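Local coordinates for site-specific recombinase, resolvase family protein (Streptococcus pneumoniae, PDB 3GUV), which probably works as a serine recombinase, cutting and rejoining DNA at specific sites with a resolvase-type domain, at residues R12-T15 with I19-Y22; E25-R30 with L80-S85; G44-A49 with M66-S71; E57-F62 with R86-A91. One frame throughout, in Å; residues are numbered along the deposited sequence.

Contact 1: R12-T15 with I19-Y22; sequences RVST and IEGY
E20 holds the loop at S14 and T15 through its carboxylate. T15 N donates to E20 OE2 at 2.8 Å, and T15 OG1 donates to E20 OE2, also at 2.8 Å. Both donors come from the same face of the carboxylate. The amide sits well above its plane, 40° out, while the hydroxyl comes in on the anti side, also tilted from the plane. S14 N bonds to the other oxygen, E20 OE1, at 3.0 Å. This bond is fairly straight, 164° at the hydrogen, and enters on the syn side, tilted from the plane. Two successive backbone N-H groups are thus shared between the two oxygens, which fixes the rotation of the carboxylate. The T15 hydroxyl stands between its own backbone N and carbonyl carbon (chi1 54°), where it can reach the same oxygen as the amide. A water donates to R12 O at 2.7 Å and only weakly to E20 OE1.

Packing is modest. V13 CG1 lies 3.7 Å from E20 CB, and the two side chains cross at a slant. T15 OG1 also touches I19 CB at 3.7 Å, while the far end of I19 leads away.

R12-V13-S14-T15 fits the signature of serine recombinases, whose serine in this motif is the nucleophile in relatives. S14 is probably its counterpart. The loop leaves strand 6-12 and leads into helix 17-20. V13 is bonded through its backbone to D48 of strand 41-48, S14 likewise to E57, and I142 of the second subunit packs on S14 and T15.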
loop_
_atom_site.group_PDB
_atom_site.type_symbol
_atom_site.label_atom_id
_atom_site.label_comp_id
_atom_site.label_asym_id
_atom_site.label_seq_id
_atom_site.Cartn_x
_atom_site.Cartn_y
_atom_site.Cartn_z
ATOM N N ARG A 12 6.658 -18.262 4.552
ATOM C CA ARG A 12 6.508 -18.007 6.014
ATOM C C ARG A 12 5.059 -18.177 6.459
ATOM O O ARG A 12 4.167 -18.290 5.637
ATOM C CB ARG A 12 7.013 -16.602 6.399
ATOM C CG ARG A 12 6.235 -15.467 5.642
ATOM C CD ARG A 12 6.553 -14.072 6.127
ATOM N NE ARG A 12 6.176 -13.932 7.525
ATOM C CZ ARG A 12 7.010 -13.853 8.562
ATOM N NH1 ARG A 12 6.509 -13.745 9.797
ATOM N NH2 ARG A 12 8.336 -13.888 8.407
ATOM N N VAL A 13 4.838 -18.220 7.759
ATOM C CA VAL A 13 3.514 -18.053 8.365
ATOM C C VAL A 13 3.553 -16.677 9.042
ATOM O O VAL A 13 4.629 -16.150 9.289
ATOM C CB VAL A 13 3.211 -19.111 9.431
ATOM C CG1 VAL A 13 3.322 -20.531 8.826
ATOM C CG2 VAL A 13 4.163 -18.970 10.610
ATOM N N SER A 14 2.380 -16.106 9.303
ATOM C CA SER A 14 2.231 -14.866 10.053
ATOM C C SER A 14 2.227 -15.118 11.538
ATOM O O SER A 14 2.790 -14.329 12.284
ATOM C CB SER A 14 0.893 -14.193 9.734
ATOM O OG SER A 14 0.724 -14.039 8.343
ATOM N N THR A 15 1.521 -16.166 11.962
ATOM C CA THR A 15 1.380 -16.485 13.400
ATOM C C THR A 15 2.282 -17.648 13.723
ATOM O O THR A 15 3.468 -17.425 13.865
ATOM C CB THR A 15 -0.094 -16.788 13.864
ATOM O OG1 THR A 15 -0.677 -17.816 13.055
ATOM C CG2 THR A 15 -0.924 -15.550 13.792
ATOM N N ILE A 19 -1.185 -23.092 13.490
ATOM C CA ILE A 19 -2.382 -22.453 12.948
ATOM C C ILE A 19 -2.362 -22.417 11.422
ATOM O O ILE A 19 -3.386 -22.597 10.772
ATOM C CB ILE A 19 -2.506 -21.006 13.534
ATOM C CG1 ILE A 19 -2.543 -21.058 15.072
ATOM C CG2 ILE A 19 -3.690 -20.253 12.956
ATOM C CD1 ILE A 19 -3.465 -22.175 15.672
ATOM N N GLU A 20 -1.179 -22.196 10.860
ATOM C CA GLU A 20 -1.025 -21.880 9.454
ATOM C C GLU A 20 -0.179 -22.869 8.641
ATOM O O GLU A 20 -0.176 -22.813 7.419
ATOM C CB GLU A 20 -0.360 -20.527 9.351
ATOM C CG GLU A 20 -1.250 -19.352 9.545
ATOM C CD GLU A 20 -0.472 -18.076 9.354
ATOM O OE1 GLU A 20 0.191 -17.922 8.285
ATOM O OE2 GLU A 20 -0.499 -17.240 10.276
ATOM N N GLY A 21 0.548 -23.754 9.318
ATOM C CA GLY A 21 1.478 -24.698 8.697
ATOM C C GLY A 21 0.868 -25.469 7.572
ATOM O O GLY A 21 1.474 -25.631 6.483
ATOM N N TYR A 22 -0.373 -25.877 7.792
ATOM C CA TYR A 22 -1.057 -26.758 6.861
ATOM C C TYR A 22 -1.143 -26.228 5.461
ATOM O O TYR A 22 -1.261 -27.003 4.546
ATOM C CB TYR A 22 -2.468 -27.083 7.368
ATOM C CG TYR A 22 -3.538 -26.030 7.101
ATOM C CD1 TYR A 22 -4.326 -26.068 5.951
ATOM C CD2 TYR A 22 -3.757 -25.008 8.009
ATOM C CE1 TYR A 22 -5.345 -25.122 5.740
ATOM C CE2 TYR A 22 -4.743 -24.055 7.806
ATOM C CZ TYR A 22 -5.525 -24.111 6.698
ATOM O OH TYR A 22 -6.475 -23.143 6.560
HETATM O O HOH W 1 1.513 -18.803 5.199
#

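Contact 2: E25-R30 with L80-S85; sequences EAQKSR and LVFKLS
F82 makes a buried CH-pi contact with Q27, with R30 at the rim of the same ring. The contact joins helix 24-37 to the loop that follows strand 78-81. Q27 CG sits over one face of the F82 ring, 3.5 Å from the centroid and 12° off the ring normal. The Q27 chain is extended beyond CG and runs across the ring. Its amide plane is tilted 20° from the ring plane, so the amide stacks beside CG. Q27 OE1 is 3.7 Å from F82 CB.

R30 meets the ring differently. Its chain bends at chi2 and chi3 and folds back toward F82. R30 NH2 comes to the ring edge, 3.6 Å from F82 CZ. In turn F82 CE1 lies over the centre of the guanidinium, 3.9 Å above its plane. The two planes are 78° apart, so a ring edge points at a guanidinium face. F82 places its ring by setting CG anti to the backbone N. M31 and E112 add to the packing round F82, and E112 forms a long, weak ion pair with R30.

No hydrogen bond joins the two segments. Q27 and R30, though polar, meet F82 through carbons and flat groups. F82 does not offer its face to the R30 charge, which suggests a contact that probably rests more on dispersion and shape than on a cation-pi attraction.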
loop_
_atom_site.group_PDB
_atom_site.type_symbol
_atom_site.label_atom_id
_atom_site.label_comp_id
_atom_site.label_asym_id
_atom_site.label_seq_id
_atom_site.Cartn_x
_atom_site.Cartn_y
_atom_site.Cartn_z
ATOM N N GLU A 25 2.618 -25.986 2.572
ATOM C CA GLU A 25 3.048 -26.925 1.532
ATOM C C GLU A 25 2.261 -26.731 0.246
ATOM O O GLU A 25 2.827 -26.880 -0.812
ATOM C CB GLU A 25 3.023 -28.403 1.973
ATOM C CG GLU A 25 2.086 -28.719 3.088
ATOM C CD GLU A 25 2.554 -28.154 4.421
ATOM O OE1 GLU A 25 1.679 -27.783 5.233
ATOM O OE2 GLU A 25 3.792 -28.058 4.653
ATOM N N ALA A 26 0.969 -26.399 0.333
ATOM C CA ALA A 26 0.197 -25.960 -0.862
ATOM C C ALA A 26 0.809 -24.706 -1.475
ATOM O O ALA A 26 0.912 -24.611 -2.682
ATOM C CB ALA A 26 -1.261 -25.711 -0.513
ATOM N N GLN A 27 1.265 -23.763 -0.655
ATOM C CA GLN A 27 1.993 -22.588 -1.182
ATOM C C GLN A 27 3.271 -22.966 -1.902
ATOM O O GLN A 27 3.463 -22.561 -3.042
ATOM C CB GLN A 27 2.327 -21.566 -0.088
ATOM C CG GLN A 27 1.121 -20.796 0.309
ATOM C CD GLN A 27 1.299 -19.963 1.565
ATOM O OE1 GLN A 27 2.301 -19.310 1.763
ATOM N NE2 GLN A 27 0.274 -19.949 2.384
ATOM N N LYS A 28 4.119 -23.749 -1.229
ATOM C CA LYS A 28 5.399 -24.169 -1.790
ATOM C C LYS A 28 5.242 -24.900 -3.111
ATOM O O LYS A 28 5.976 -24.611 -4.025
ATOM C CB LYS A 28 6.229 -25.011 -0.804
ATOM C CG LYS A 28 6.956 -24.148 0.194
ATOM C CD LYS A 28 7.861 -24.958 1.153
ATOM C CE LYS A 28 7.047 -25.826 2.068
ATOM N NZ LYS A 28 7.825 -26.172 3.310
ATOM N N SER A 29 4.324 -25.866 -3.173
ATOM C CA SER A 29 4.010 -26.626 -4.421
ATOM C C SER A 29 3.621 -25.744 -5.579
ATOM O O SER A 29 4.097 -25.935 -6.707
ATOM C CB SER A 29 2.885 -27.638 -4.194
ATOM O OG SER A 29 3.225 -28.457 -3.099
ATOM N N ARG A 30 2.771 -24.767 -5.270
ATOM C CA ARG A 30 2.395 -23.758 -6.197
ATOM C C ARG A 30 3.586 -22.960 -6.704
ATOM O O ARG A 30 3.720 -22.700 -7.909
ATOM C CB ARG A 30 1.414 -22.788 -5.544
ATOM C CG ARG A 30 0.782 -21.869 -6.588
ATOM C CD ARG A 30 -0.557 -22.367 -7.008
ATOM N NE ARG A 30 -1.603 -21.863 -6.111
ATOM C CZ ARG A 30 -2.191 -20.662 -6.215
ATOM N NH1 ARG A 30 -1.847 -19.779 -7.172
ATOM N NH2 ARG A 30 -3.132 -20.331 -5.335
ATOM N N LEU A 80 10.853 -15.305 -5.228
ATOM C CA LEU A 80 9.457 -15.645 -5.333
ATOM C C LEU A 80 8.874 -15.774 -3.929
ATOM O O LEU A 80 9.402 -16.515 -3.104
ATOM C CB LEU A 80 9.265 -16.968 -6.082
ATOM C CG LEU A 80 9.408 -17.043 -7.612
ATOM C CD1 LEU A 80 10.677 -16.433 -8.200
ATOM C CD2 LEU A 80 9.291 -18.548 -7.982
ATOM N N VAL A 81 7.797 -15.029 -3.685
ATOM C CA VAL A 81 6.900 -15.168 -2.523
ATOM C C VAL A 81 5.502 -15.601 -3.003
ATOM O O VAL A 81 5.179 -15.523 -4.225
ATOM C CB VAL A 81 6.853 -13.870 -1.710
ATOM C CG1 VAL A 81 8.255 -13.484 -1.293
ATOM C CG2 VAL A 81 6.206 -12.722 -2.499
ATOM N N PHE A 82 4.683 -16.153 -2.087
ATOM C CA PHE A 82 3.321 -16.550 -2.453
ATOM C C PHE A 82 2.462 -15.298 -2.718
ATOM O O PHE A 82 1.840 -15.160 -3.773
ATOM C CB PHE A 82 2.682 -17.444 -1.358
ATOM C CG PHE A 82 1.345 -18.039 -1.774
ATOM C CD1 PHE A 82 1.287 -18.974 -2.792
ATOM C CD2 PHE A 82 0.168 -17.629 -1.170
ATOM C CE1 PHE A 82 0.104 -19.526 -3.187
ATOM C CE2 PHE A 82 -1.058 -18.169 -1.566
ATOM C CZ PHE A 82 -1.086 -19.131 -2.570
ATOM N N LYS A 83 2.505 -14.368 -1.783
ATOM C CA LYS A 83 1.898 -13.037 -1.917
ATOM C C LYS A 83 2.582 -12.062 -0.938
ATOM O O LYS A 83 3.320 -12.500 -0.038
ATOM C CB LYS A 83 0.399 -13.145 -1.656
ATOM C CG LYS A 83 0.089 -13.722 -0.338
ATOM C CD LYS A 83 -1.373 -14.092 -0.211
ATOM C CE LYS A 83 -1.526 -14.835 1.121
ATOM N NZ LYS A 83 -2.942 -15.002 1.562
ATOM N N LEU A 84 2.368 -10.762 -1.116
ATOM C CA LEU A 84 3.030 -9.725 -0.289
ATOM C C LEU A 84 2.839 -9.873 1.221
ATOM O O LEU A 84 3.773 -9.639 2.004
ATOM C CB LEU A 84 2.575 -8.298 -0.675
ATOM C CG LEU A 84 3.178 -7.653 -1.910
ATOM C CD1 LEU A 84 2.691 -6.168 -2.115
ATOM C CD2 LEU A 84 4.711 -7.715 -1.806
ATOM N N SER A 85 1.621 -10.209 1.641
ATOM C CA SER A 85 1.369 -10.485 3.046
ATOM C C SER A 85 2.089 -11.746 3.553
ATOM O O SER A 85 1.908 -12.119 4.698
ATOM C CB SER A 85 -0.115 -10.664 3.274
ATOM O OG SER A 85 -0.580 -11.721 2.465
#

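Contact 3: G44-A49 with M66-S71; sequences GEYEDA and MEDIKS
Y46 OH donates a short hydrogen bond of 2.5 Å to D68 OD2, and this single bond carries the contact. The hydroxyl uses the anti lone pair of OD2, on the side away from the other carboxylate oxygen. OD2 lies near the plane of the tyrosine ring, at its edge, and is also 3.4 Å from Y46 CZ. The ring and carboxylate planes are 51° apart. The tyrosine reaches across from the strand at full length. Its CG is anti to the carbonyl carbon (chi1 -61°), which sends the ring toward the helix. D68 leans out from the helix to meet it. The carboxylate would probably polarise the phenol.

Two bonds lie within the helical segment itself. S71 OG donates to D68 O at 3.0 Å, from above the carbonyl plane. K70 NZ forms a salt bridge with E67 OE1 at 3.2 Å, its hydrogen bond weak. Round the tyrosine, Y8 of the neighbouring strand 6-12 meets its ring edge-to-face, and R64 and M65 pack on it.

Strand 41-48 is an outermost strand of the sheet within this chain, beside and parallel to strand 6-12. Helix 60-70 follows it and leads on to strand 78-81, on the other side of 6-12. The bond therefore ties strand to helix inside a beta-alpha-beta crossover of the resolvase-type alpha/beta domain.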
loop_
_atom_site.group_PDB
_atom_site.type_symbol
_atom_site.label_atom_id
_atom_site.label_comp_id
_atom_site.label_asym_id
_atom_site.label_seq_id
_atom_site.Cartn_x
_atom_site.Cartn_y
_atom_site.Cartn_z
ATOM N N GLY A 44 17.873 -21.715 -4.034
ATOM C CA GLY A 44 17.753 -21.548 -2.586
ATOM C C GLY A 44 16.308 -21.454 -2.123
ATOM O O GLY A 44 15.487 -20.883 -2.798
ATOM N N GLU A 45 16.009 -22.041 -0.986
ATOM C CA GLU A 45 14.683 -21.994 -0.417
ATOM C C GLU A 45 14.844 -21.605 1.029
ATOM O O GLU A 45 15.661 -22.214 1.736
ATOM C CB GLU A 45 13.989 -23.346 -0.525
ATOM C CG GLU A 45 13.854 -23.835 -1.981
ATOM C CD GLU A 45 13.299 -25.234 -2.085
ATOM O OE1 GLU A 45 12.153 -25.447 -1.631
ATOM O OE2 GLU A 45 14.000 -26.131 -2.632
ATOM N N TYR A 46 14.112 -20.569 1.448
ATOM C CA TYR A 46 14.174 -20.032 2.798
ATOM C C TYR A 46 12.744 -19.963 3.392
ATOM O O TYR A 46 11.795 -19.654 2.698
ATOM C CB TYR A 46 14.761 -18.634 2.779
ATOM C CG TYR A 46 16.172 -18.505 2.243
ATOM C CD1 TYR A 46 17.263 -18.436 3.092
ATOM C CD2 TYR A 46 16.394 -18.395 0.878
ATOM C CE1 TYR A 46 18.580 -18.287 2.566
ATOM C CE2 TYR A 46 17.662 -18.274 0.350
ATOM C CZ TYR A 46 18.753 -18.201 1.195
ATOM O OH TYR A 46 19.981 -18.039 0.644
ATOM N N GLU A 47 12.612 -20.283 4.665
ATOM C CA GLU A 47 11.301 -20.467 5.291
ATOM C C GLU A 47 11.324 -20.055 6.753
ATOM O O GLU A 47 12.120 -20.570 7.516
ATOM C CB GLU A 47 10.871 -21.929 5.204
ATOM C CG GLU A 47 9.429 -22.150 5.593
ATOM C CD GLU A 47 8.873 -23.501 5.145
ATOM O OE1 GLU A 47 9.086 -24.485 5.891
ATOM O OE2 GLU A 47 8.196 -23.582 4.074
ATOM N N ASP A 48 10.455 -19.105 7.125
ATOM C CA ASP A 48 10.193 -18.791 8.542
ATOM C C ASP A 48 8.870 -19.494 8.947
ATOM O O ASP A 48 7.785 -18.922 8.782
ATOM C CB ASP A 48 10.078 -17.284 8.698
ATOM C CG ASP A 48 11.416 -16.578 8.550
ATOM O OD1 ASP A 48 12.313 -16.915 9.347
ATOM O OD2 ASP A 48 11.560 -15.693 7.660
ATOM N N ALA A 49 8.945 -20.738 9.404
ATOM C CA ALA A 49 7.748 -21.620 9.391
ATOM C C ALA A 49 6.935 -21.562 10.666
ATOM O O ALA A 49 5.852 -22.154 10.735
ATOM C CB ALA A 49 8.102 -23.071 9.040
ATOM N N MET A 66 18.392 -12.172 2.791
ATOM C CA MET A 66 18.870 -10.844 2.415
ATOM C C MET A 66 20.417 -10.688 2.477
ATOM O O MET A 66 20.972 -10.043 1.619
ATOM C CB MET A 66 18.146 -9.726 3.215
ATOM C CG MET A 66 16.628 -9.580 2.966
ATOM S SD MET A 66 16.125 -9.204 1.281
ATOM C CE MET A 66 16.484 -7.470 1.297
ATOM N N GLU A 67 21.097 -11.295 3.448
ATOM C CA GLU A 67 22.578 -11.343 3.427
ATOM C C GLU A 67 23.139 -12.134 2.217
ATOM O O GLU A 67 24.164 -11.767 1.599
ATOM C CB GLU A 67 23.140 -11.942 4.744
ATOM C CG GLU A 67 22.647 -11.261 6.091
ATOM C CD GLU A 67 22.200 -9.774 5.958
ATOM O OE1 GLU A 67 23.035 -8.906 5.559
ATOM O OE2 GLU A 67 21.010 -9.471 6.288
ATOM N N ASP A 68 22.474 -13.231 1.876
ATOM C CA ASP A 68 22.886 -14.030 0.723
ATOM C C ASP A 68 22.690 -13.223 -0.591
ATOM O O ASP A 68 23.408 -13.404 -1.560
ATOM C CB ASP A 68 22.129 -15.374 0.725
ATOM C CG ASP A 68 22.565 -16.320 1.889
ATOM O OD1 ASP A 68 23.639 -16.104 2.515
ATOM O OD2 ASP A 68 21.850 -17.321 2.151
ATOM N N ILE A 69 21.710 -12.306 -0.587
ATOM C CA ILE A 69 21.392 -11.471 -1.757
ATOM C C ILE A 69 22.464 -10.381 -1.888
ATOM O O ILE A 69 23.002 -10.139 -2.987
ATOM C CB ILE A 69 19.942 -10.826 -1.655
ATOM C CG1 ILE A 69 18.849 -11.875 -2.003
ATOM C CG2 ILE A 69 19.846 -9.583 -2.542
ATOM C CD1 ILE A 69 17.389 -11.429 -1.758
ATOM N N LYS A 70 22.768 -9.760 -0.745
ATOM C CA LYS A 70 23.739 -8.693 -0.667
ATOM C C LYS A 70 25.103 -9.230 -1.152
ATOM O O LYS A 70 25.786 -8.574 -1.945
ATOM C CB LYS A 70 23.817 -8.104 0.766
ATOM C CG LYS A 70 22.464 -7.557 1.320
ATOM C CD LYS A 70 22.564 -6.196 2.035
ATOM C CE LYS A 70 23.006 -6.309 3.509
ATOM N NZ LYS A 70 21.885 -6.073 4.475
ATOM N N SER A 71 25.437 -10.447 -0.722
ATOM C CA SER A 71 26.697 -11.097 -1.066
ATOM C C SER A 71 26.819 -11.592 -2.515
ATOM O O SER A 71 27.917 -11.911 -2.955
ATOM C CB SER A 71 26.931 -12.288 -0.149
ATOM O OG SER A 71 26.321 -13.454 -0.692
#

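Contact 4: E57-F62 with R86-A91; sequences EGRIQF and RFARNA
F87, R59 and F62 bury most of this contact. R59 sends its guanidinium to the carbonyl of F87, so that F87 O lies at the guanidinium edge, near its plane. R59 NH1 donates a weak, bent hydrogen bond to F87 O at 2.7 Å, 127° at the hydrogen. R59 NH2 is modelled only 2.4 Å from F87 O, too short to be taken at face value. Both nitrogens point at the one oxygen, but the geometry is doubtful. A bend at chi2 (105°) turns the arginine chain toward the loop. R59 NH2 also lies 3.6 Å from A88 CA.

R59 is the N-cap residue of helix 60-70, and F62 is in the first turn. The facing loop runs from strand 78-81 to helix 91-103, where N90 takes the N-cap position and its OD1 caps D93 N. In relatives among the serine recombinases this loop carries active-site arginines; R86 and R89 are probably their counterparts, though R89 is not modelled beyond CB.

F62 and F87 also meet. F62 CE1 and F87 CE1 are 3.7 Å apart, and F87 CE1 comes to the edge of the F62 ring near its plane. The ring centroids are 6.0 Å apart and the planes 67°, an oblique pair. R59 NH2 lies 3.9 Å above the F62 ring plane, toward its rim. T97 of helix 91-103 packs on both rings. R86 forms a salt bridge with E138 of the second subunit, and R89 O accepts a hydrogen bond from N139 of that subunit.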
loop_
_atom_site.group_PDB
_atom_site.type_symbol
_atom_site.label_atom_id
_atom_site.label_comp_id
_atom_site.label_asym_id
_atom_site.label_seq_id
_atom_site.Cartn_x
_atom_site.Cartn_y
_atom_site.Cartn_z
ATOM N N GLU A 57 5.331 -15.131 14.167
ATOM C CA GLU A 57 6.592 -15.637 13.637
ATOM C C GLU A 57 7.543 -14.489 13.314
ATOM O O GLU A 57 7.107 -13.396 12.924
ATOM C CB GLU A 57 6.384 -16.520 12.406
ATOM C CG GLU A 57 7.668 -17.083 11.768
ATOM C CD GLU A 57 8.506 -17.964 12.724
ATOM O OE1 GLU A 57 9.315 -18.824 12.260
ATOM O OE2 GLU A 57 8.344 -17.813 13.959
ATOM N N GLY A 58 8.840 -14.760 13.489
ATOM C CA GLY A 58 9.903 -13.807 13.209
ATOM C C GLY A 58 10.369 -13.806 11.760
ATOM O O GLY A 58 9.579 -14.062 10.807
ATOM N N ARG A 59 11.656 -13.495 11.584
ATOM C CA ARG A 59 12.157 -13.050 10.276
ATOM C C ARG A 59 13.592 -13.518 9.999
ATOM O O ARG A 59 14.255 -12.971 9.109
ATOM C CB ARG A 59 12.118 -11.520 10.249
ATOM C CG ARG A 59 11.686 -10.917 8.947
ATOM C CD ARG A 59 10.270 -10.393 9.019
ATOM N NE ARG A 59 10.071 -9.477 7.905
ATOM C CZ ARG A 59 9.545 -9.803 6.718
ATOM N NH1 ARG A 59 9.104 -11.049 6.462
ATOM N NH2 ARG A 59 9.457 -8.856 5.780
ATOM N N ILE A 60 14.041 -14.525 10.749
ATOM C CA ILE A 60 15.430 -15.004 10.742
ATOM C C ILE A 60 15.924 -15.522 9.381
ATOM O O ILE A 60 17.025 -15.198 8.945
ATOM C CB ILE A 60 15.641 -16.145 11.766
ATOM C CG1 ILE A 60 15.355 -15.652 13.199
ATOM C CG2 ILE A 60 17.043 -16.671 11.669
ATOM C CD1 ILE A 60 14.631 -16.697 14.039
ATOM N N GLN A 61 15.125 -16.359 8.740
ATOM C CA GLN A 61 15.541 -16.931 7.456
ATOM C C GLN A 61 15.407 -15.857 6.393
ATOM O O GLN A 61 16.174 -15.818 5.449
ATOM C CB GLN A 61 14.700 -18.162 7.100
ATOM C CG GLN A 61 14.870 -19.318 8.076
ATOM C CD GLN A 61 16.319 -19.689 8.312
ATOM O OE1 GLN A 61 17.122 -19.809 7.366
ATOM N NE2 GLN A 61 16.676 -19.865 9.590
ATOM N N PHE A 62 14.412 -14.982 6.557
ATOM C CA PHE A 62 14.306 -13.841 5.675
ATOM C C PHE A 62 15.573 -12.985 5.760
ATOM O O PHE A 62 16.088 -12.523 4.740
ATOM C CB PHE A 62 13.068 -13.025 6.010
ATOM C CG PHE A 62 13.001 -11.750 5.288
ATOM C CD1 PHE A 62 12.378 -11.672 4.065
ATOM C CD2 PHE A 62 13.615 -10.616 5.814
ATOM C CE1 PHE A 62 12.336 -10.470 3.392
ATOM C CE2 PHE A 62 13.575 -9.402 5.139
ATOM C CZ PHE A 62 12.931 -9.328 3.936
ATOM N N ARG A 86 2.839 -12.433 2.694
ATOM C CA ARG A 86 3.659 -13.566 3.131
ATOM C C ARG A 86 5.097 -13.223 2.779
ATOM O O ARG A 86 5.848 -14.039 2.204
ATOM C CB ARG A 86 3.189 -14.863 2.478
ATOM C CG ARG A 86 1.864 -15.367 3.016
ATOM C CD ARG A 86 2.006 -15.727 4.491
ATOM N NE ARG A 86 0.812 -16.357 5.014
ATOM C CZ ARG A 86 -0.317 -15.717 5.306
ATOM N NH1 ARG A 86 -0.451 -14.413 5.097
ATOM N NH2 ARG A 86 -1.340 -16.391 5.789
ATOM N N PHE A 87 5.453 -11.988 3.174
ATOM C CA PHE A 87 6.696 -11.358 2.797
ATOM C C PHE A 87 6.969 -10.128 3.662
ATOM O O PHE A 87 8.048 -9.998 4.200
ATOM C CB PHE A 87 6.651 -11.013 1.307
ATOM C CG PHE A 87 7.805 -10.191 0.840
ATOM C CD1 PHE A 87 9.089 -10.716 0.824
ATOM C CD2 PHE A 87 7.609 -8.906 0.395
ATOM C CE1 PHE A 87 10.166 -9.972 0.383
ATOM C CE2 PHE A 87 8.685 -8.137 -0.035
ATOM C CZ PHE A 87 9.977 -8.683 -0.045
ATOM N N ALA A 88 6.004 -9.212 3.769
ATOM C CA ALA A 88 6.190 -7.948 4.514
ATOM C C ALA A 88 5.069 -7.741 5.526
ATOM O O ALA A 88 4.024 -8.385 5.457
ATOM C CB ALA A 88 6.256 -6.776 3.546
ATOM N N ARG A 89 5.299 -6.827 6.461
ATOM C CA ARG A 89 4.403 -6.588 7.581
ATOM C C ARG A 89 3.519 -5.305 7.393
ATOM O O ARG A 89 2.500 -5.110 8.048
ATOM C CB ARG A 89 5.267 -6.506 8.846
ATOM N N ASN A 90 3.937 -4.451 6.473
ATOM C CA ASN A 90 3.238 -3.225 6.144
ATOM C C ASN A 90 3.856 -2.699 4.844
ATOM O O ASN A 90 4.785 -3.329 4.303
ATOM C CB ASN A 90 3.343 -2.210 7.288
ATOM C CG ASN A 90 4.789 -1.985 7.774
ATOM O OD1 ASN A 90 5.631 -1.494 7.038
ATOM N ND2 ASN A 90 5.046 -2.305 9.036
ATOM N N ALA A 91 3.326 -1.582 4.328
ATOM C CA ALA A 91 3.769 -1.021 3.059
ATOM C C ALA A 91 5.199 -0.464 3.132
ATOM O O ALA A 91 5.970 -0.578 2.148
ATOM C CB ALA A 91 2.772 0.081 2.583
#

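How the contacts relate
Contacts 2 and 4 are buried, while contacts 1 and 3 are only partly so. Contact 2 is bonded by no polar pair, whereas contact 4 mixes rings with a guanidinium on a carbonyl. The two meet where V81 packs on F87. Contacts 1 and 3 are polar, each centred on one carboxylate. Contact 1 grips a loop backbone, contact 3 a single phenol. Contacts 3 and 4 share helix 60-70, and D48 of contact 3 bonds the backbone N of Q61 and F62. R12 of contact 1 reaches the carbonyls of E57 and G58 in contact 4. A K28-E47 salt bridge joins contacts 2 and 3. Contacts 1, 2 and 4 touch the second subunit; contact 3 does not.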